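Local structure of hydrolase (Thermus thermophilus, 1UFO) at residues 28-33 and 55-60; 8-13 and 93-98. The protein is probably a hydrolase, with the alpha/beta hydrolase fold and an unknown substrate, likely working through a serine nucleophile. All coordinates share one frame; numbering follows the deposited sequence.

Overall arrangement
The chain carries an alpha/beta hydrolase sheet of eight strands, and both contacts reach it. Contact 1 joins strands 25-30 and 52-56, neighbours in the sheet, where they run out into loops. Contact 2 sets the turn between strands 3-10 and 13-20, at one border of the sheet, against helix 77-103. Their centres lie about 12 Å apart. Along the chain the order is 8-13, 28-33, 55-60, 93-98, so both segments of contact 1 fall between the two of contact 2. The two meet in one apolar layer, where Leu28, Leu55 and Phe57 pack on Leu10, Val95 and Ala96. Helix 77-103 thus packs on side chains of strands 3-10, 25-30 and 52-56 and of the loop after 52-56.

Contact 1: residues 28-33 and 55-60; sequences LALHGL and LAFDAP
His31 reaches across to Ala59 just beyond the parallel pairing of strands 25-30 and 52-56, the two strands of a beta-alpha-beta unit. Its CB carries the ring toward 55-60. CG sits between the backbone N and the carbonyl carbon (chi1 71°). CD2 lies 3.5 Å from Phe57 O, at the ring edge. CE1 meets Ala59 CB at 3.6 Å. NE2 accepts the backbone N-H of Ala59, N to NE2 2.9 Å, with that nitrogen 24° out of the ring plane. The second ring nitrogen, ND1, donates to Gly32 O at 2.8 Å, almost in the ring plane. The strands themselves are joined by Ala29 N to Leu55 O, 2.8 Å and nearly straight. Farther on they part, and a water links them: it donates to Ala29 O and Phe57 O and accepts from His31 N. On the sheet face of Leu28 and Leu55, Leu28 CD1 comes to the edge of the Phe57 ring, 4.1 Å from CD2. Leu30 CD2 lies 4.0 Å from Phe57 CE2, the two side chains side by side. Phe88 of helix 77-103 meets both rings, edge-to-face with Phe57. An alanine in place of His31 would probably leave the Ala59 N-H and Gly32 O without these partners and open a gap beside Phe88. Asp58 turns away to a salt bridge with Lys37. The bonding is consistent with a neutral imidazole protonated on ND1: ND1 is held within its own loop, and NE2 links that loop to Ala59.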
loop_
_atom_site.group_PDB
_atom_site.type_symbol
_atom_site.label_atom_id
_atom_site.label_comp_id
_atom_site.label_asym_id
_atom_site.label_seq_id
_atom_site.Cartn_x
_atom_site.Cartn_y
_atom_site.Cartn_z
ATOM N N LEU A 28 -11.525 7.529 13.979
ATOM C CA LEU A 28 -12.255 8.790 13.762
ATOM C C LEU A 28 -11.977 9.178 12.328
ATOM O O LEU A 28 -10.804 9.359 11.958
ATOM C CB LEU A 28 -11.766 9.926 14.752
ATOM C CG LEU A 28 -12.376 11.316 14.455
ATOM C CD1 LEU A 28 -13.910 11.308 14.525
ATOM C CD2 LEU A 28 -11.803 12.351 15.537
ATOM N N ALA A 29 -13.033 9.332 11.550
ATOM C CA ALA A 29 -12.910 9.655 10.084
ATOM C C ALA A 29 -13.406 11.046 9.821
ATOM O O ALA A 29 -14.476 11.416 10.285
ATOM C CB ALA A 29 -13.702 8.623 9.248
ATOM N N LEU A 30 -12.633 11.800 9.037
ATOM C CA LEU A 30 -12.838 13.213 8.723
ATOM C C LEU A 30 -13.023 13.343 7.237
ATOM O O LEU A 30 -12.135 13.041 6.440
ATOM C CB LEU A 30 -11.631 14.070 9.138
ATOM C CG LEU A 30 -11.251 13.806 10.611
ATOM C CD1 LEU A 30 -9.986 14.682 10.938
ATOM C CD2 LEU A 30 -12.393 14.191 11.630
ATOM N N HIS A 31 -14.253 13.741 6.859
ATOM C CA HIS A 31 -14.643 13.808 5.476
ATOM C C HIS A 31 -13.983 14.995 4.757
ATOM O O HIS A 31 -13.333 15.833 5.398
ATOM C CB HIS A 31 -16.207 13.868 5.421
ATOM C CG HIS A 31 -16.798 15.162 5.902
ATOM N ND1 HIS A 31 -16.696 16.341 5.189
ATOM C CD2 HIS A 31 -17.491 15.454 7.045
ATOM C CE1 HIS A 31 -17.349 17.302 5.846
ATOM N NE2 HIS A 31 -17.856 16.777 6.973
ATOM N N GLY A 32 -14.246 15.095 3.435
ATOM C CA GLY A 32 -13.641 16.183 2.677
ATOM C C GLY A 32 -14.600 17.301 2.325
ATOM O O GLY A 32 -15.755 17.255 2.752
ATOM N N LEU A 33 -14.113 18.272 1.547
ATOM C CA LEU A 33 -14.948 19.408 1.187
ATOM C C LEU A 33 -16.123 18.922 0.406
ATOM O O LEU A 33 -16.012 18.012 -0.454
ATOM C CB LEU A 33 -14.076 20.396 0.377
ATOM C CG LEU A 33 -14.692 21.743 0.209
ATOM C CD1 LEU A 33 -14.857 22.425 1.570
ATOM C CD2 LEU A 33 -13.725 22.565 -0.651
ATOM N N LEU A 55 -16.167 6.380 13.865
ATOM C CA LEU A 55 -16.817 7.633 14.279
ATOM C C LEU A 55 -16.608 8.705 13.197
ATOM O O LEU A 55 -15.526 8.794 12.691
ATOM C CB LEU A 55 -16.141 8.198 15.533
ATOM C CG LEU A 55 -16.169 7.257 16.737
ATOM C CD1 LEU A 55 -15.392 7.916 17.937
ATOM C CD2 LEU A 55 -17.585 7.066 17.235
ATOM N N ALA A 56 -17.632 9.503 12.902
ATOM C CA ALA A 56 -17.473 10.617 11.947
ATOM C C ALA A 56 -18.465 11.689 12.316
ATOM O O ALA A 56 -19.574 11.381 12.778
ATOM C CB ALA A 56 -17.749 10.112 10.536
ATOM N N PHE A 57 -18.075 12.946 12.172
ATOM C CA PHE A 57 -19.035 14.000 12.409
ATOM C C PHE A 57 -18.907 14.996 11.282
ATOM O O PHE A 57 -17.900 14.988 10.535
ATOM C CB PHE A 57 -18.827 14.653 13.773
ATOM C CG PHE A 57 -17.480 15.363 13.947
ATOM C CD1 PHE A 57 -17.389 16.756 13.752
ATOM C CD2 PHE A 57 -16.312 14.633 14.281
ATOM C CE1 PHE A 57 -16.130 17.424 13.905
ATOM C CE2 PHE A 57 -15.060 15.286 14.444
ATOM C CZ PHE A 57 -14.983 16.688 14.254
ATOM N N ASP A 58 -19.945 15.838 11.107
ATOM C CA ASP A 58 -19.905 16.812 10.028
ATOM C C ASP A 58 -19.008 18.010 10.357
ATOM O O ASP A 58 -19.027 18.528 11.468
ATOM C CB ASP A 58 -21.324 17.355 9.764
ATOM C CG ASP A 58 -22.234 16.342 9.129
ATOM O OD1 ASP A 58 -23.460 16.332 9.470
ATOM O OD2 ASP A 58 -21.755 15.559 8.295
ATOM N N ALA A 59 -18.260 18.452 9.360
ATOM C CA ALA A 59 -17.398 19.632 9.552
ATOM C C ALA A 59 -18.255 20.886 9.550
ATOM O O ALA A 59 -19.393 20.866 9.118
ATOM C CB ALA A 59 -16.390 19.697 8.370
ATOM N N PRO A 60 -17.694 21.956 10.035
ATOM C CA PRO A 60 -18.484 23.207 10.008
ATOM C C PRO A 60 -18.948 23.447 8.589
ATOM O O PRO A 60 -18.227 23.190 7.598
ATOM C CB PRO A 60 -17.484 24.261 10.450
ATOM C CG PRO A 60 -16.550 23.546 11.330
ATOM C CD PRO A 60 -16.378 22.141 10.672
HETATM O O HOH W 1 -16.232 13.243 9.012
#

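Contact 2: residues 8-13 and 93-98; sequences LTLAGL and RRVAEE
Ala11 and Val95 bring a beta hairpin against a helix. The hairpin joins strands 3-10 and 13-20 at the border of the alpha/beta hydrolase sheet, through a type I' turn from Leu10 to Leu13. Helix 77-103 lies against it. The tight part is apolar. Val95 fits between two leucines of the hairpin, one methyl for each. Its CG1, anti to the backbone N (chi1 170°), meets Leu10 CD1 at 4.0 Å. Its CG2 meets Leu13 CD1 at 3.5 Å. Both leucines cross the valine at about a right angle. Deeper in, Val95 also packs on Leu28 and Phe57. Ala11 CB rests on the helix backbone, 3.6 Å from Arg94 C, and equally close to Arg94 CB. Beside it, Leu10 CD2 presses on the aliphatic part of Glu98, 3.3 Å from CG. The outer side is polar and looser. The Glu98 carboxylate is held by salt bridges to Arg101 and Arg102, so its charge is met within the helix while its CH2 groups serve the packing. Arg94, partly exposed, lies here. Its NE pairs with Glu90. The chain bends at chi3 (-69°), which sets NE. The guanidinium has its edge to the turn, with Ala11 O in its plane, and NH2 makes a weak bond to Ala11 O, 2.9 Å long but bent to 121° at the hydrogen.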
loop_
_atom_site.group_PDB
_atom_site.type_symbol
_atom_site.label_atom_id
_atom_site.label_comp_id
_atom_site.label_asym_id
_atom_site.label_seq_id
_atom_site.Cartn_x
_atom_site.Cartn_y
_atom_site.Cartn_z
ATOM N N LEU A 8 -24.088 9.326 18.575
ATOM C CA LEU A 8 -23.604 9.529 19.941
ATOM C C LEU A 8 -23.347 11.000 20.099
ATOM O O LEU A 8 -23.367 11.746 19.107
ATOM C CB LEU A 8 -22.268 8.844 20.114
ATOM C CG LEU A 8 -22.276 7.380 19.779
ATOM C CD1 LEU A 8 -20.881 6.833 19.948
ATOM C CD2 LEU A 8 -23.241 6.651 20.762
ATOM N N THR A 9 -23.109 11.411 21.338
ATOM C CA THR A 9 -22.710 12.772 21.642
ATOM C C THR A 9 -21.327 12.708 22.248
ATOM O O THR A 9 -21.140 12.038 23.256
ATOM C CB THR A 9 -23.683 13.476 22.643
ATOM O OG1 THR A 9 -24.985 13.545 22.044
ATOM C CG2 THR A 9 -23.155 14.945 22.938
ATOM N N LEU A 10 -20.333 13.380 21.597
ATOM C CA LEU A 10 -18.957 13.380 22.093
ATOM C C LEU A 10 -18.451 14.790 22.012
ATOM O O LEU A 10 -18.590 15.407 20.979
ATOM C CB LEU A 10 -18.105 12.509 21.204
ATOM C CG LEU A 10 -18.370 11.024 21.328
ATOM C CD1 LEU A 10 -17.690 10.301 20.109
ATOM C CD2 LEU A 10 -17.757 10.538 22.605
ATOM N N ALA A 11 -17.953 15.303 23.140
ATOM C CA ALA A 11 -17.395 16.653 23.208
ATOM C C ALA A 11 -18.443 17.646 22.722
ATOM O O ALA A 11 -18.155 18.697 22.112
ATOM C CB ALA A 11 -16.136 16.695 22.335
ATOM N N GLY A 12 -19.702 17.303 22.959
ATOM C CA GLY A 12 -20.768 18.191 22.572
ATOM C C GLY A 12 -21.215 18.182 21.128
ATOM O O GLY A 12 -22.084 18.976 20.754
ATOM N N LEU A 13 -20.641 17.306 20.309
ATOM C CA LEU A 13 -21.014 17.180 18.918
ATOM C C LEU A 13 -21.768 15.864 18.632
ATOM O O LEU A 13 -21.534 14.867 19.342
ATOM C CB LEU A 13 -19.766 17.169 18.079
ATOM C CG LEU A 13 -19.114 18.530 18.111
ATOM C CD1 LEU A 13 -17.590 18.302 17.968
ATOM C CD2 LEU A 13 -19.734 19.417 17.013
ATOM N N ARG A 93 -10.158 17.055 17.607
ATOM C CA ARG A 93 -9.292 16.682 18.705
ATOM C C ARG A 93 -10.157 16.430 19.964
ATOM O O ARG A 93 -9.904 15.446 20.703
ATOM C CB ARG A 93 -8.261 17.763 18.985
ATOM C CG ARG A 93 -7.240 17.239 19.927
ATOM C CD ARG A 93 -6.050 18.137 20.055
ATOM N NE ARG A 93 -5.084 17.493 20.971
ATOM C CZ ARG A 93 -3.800 17.806 21.012
ATOM N NH1 ARG A 93 -2.996 17.205 21.891
ATOM N NH2 ARG A 93 -3.317 18.705 20.149
ATOM N N ARG A 94 -11.164 17.277 20.176
ATOM C CA ARG A 94 -12.037 17.074 21.368
ATOM C C ARG A 94 -12.838 15.777 21.246
ATOM O O ARG A 94 -12.937 14.998 22.243
ATOM C CB ARG A 94 -12.957 18.280 21.602
ATOM C CG ARG A 94 -12.159 19.476 22.178
ATOM C CD ARG A 94 -13.079 20.602 22.577
ATOM N NE ARG A 94 -13.694 21.219 21.402
ATOM C CZ ARG A 94 -14.960 21.114 20.998
ATOM N NH1 ARG A 94 -15.357 21.738 19.874
ATOM N NH2 ARG A 94 -15.842 20.402 21.693
ATOM N N VAL A 95 -13.324 15.493 20.043
ATOM C CA VAL A 95 -14.086 14.246 19.842
ATOM C C VAL A 95 -13.190 13.029 20.098
ATOM O O VAL A 95 -13.592 12.062 20.736
ATOM C CB VAL A 95 -14.679 14.198 18.406
ATOM C CG1 VAL A 95 -15.279 12.731 18.091
ATOM C CG2 VAL A 95 -15.820 15.281 18.272
ATOM N N ALA A 96 -11.993 13.045 19.546
ATOM C CA ALA A 96 -11.051 11.922 19.695
ATOM C C ALA A 96 -10.676 11.712 21.133
ATOM O O ALA A 96 -10.623 10.582 21.599
ATOM C CB ALA A 96 -9.781 12.192 18.810
ATOM N N GLU A 97 -10.336 12.798 21.832
ATOM C CA GLU A 97 -9.943 12.660 23.234
ATOM C C GLU A 97 -11.113 12.124 24.069
ATOM O O GLU A 97 -10.853 11.271 24.920
ATOM C CB GLU A 97 -9.353 13.999 23.755
ATOM C CG GLU A 97 -8.083 14.274 23.048
ATOM C CD GLU A 97 -7.521 15.648 23.395
ATOM O OE1 GLU A 97 -8.314 16.566 23.822
ATOM O OE2 GLU A 97 -6.296 15.802 23.165
ATOM N N GLU A 98 -12.352 12.541 23.817
ATOM C CA GLU A 98 -13.474 12.018 24.568
ATOM C C GLU A 98 -13.706 10.520 24.188
ATOM O O GLU A 98 -13.992 9.678 25.066
ATOM C CB GLU A 98 -14.764 12.830 24.304
ATOM C CG GLU A 98 -16.070 12.230 24.909
ATOM C CD GLU A 98 -15.967 11.987 26.399
ATOM O OE1 GLU A 98 -16.718 11.089 26.910
ATOM O OE2 GLU A 98 -15.154 12.722 27.020
#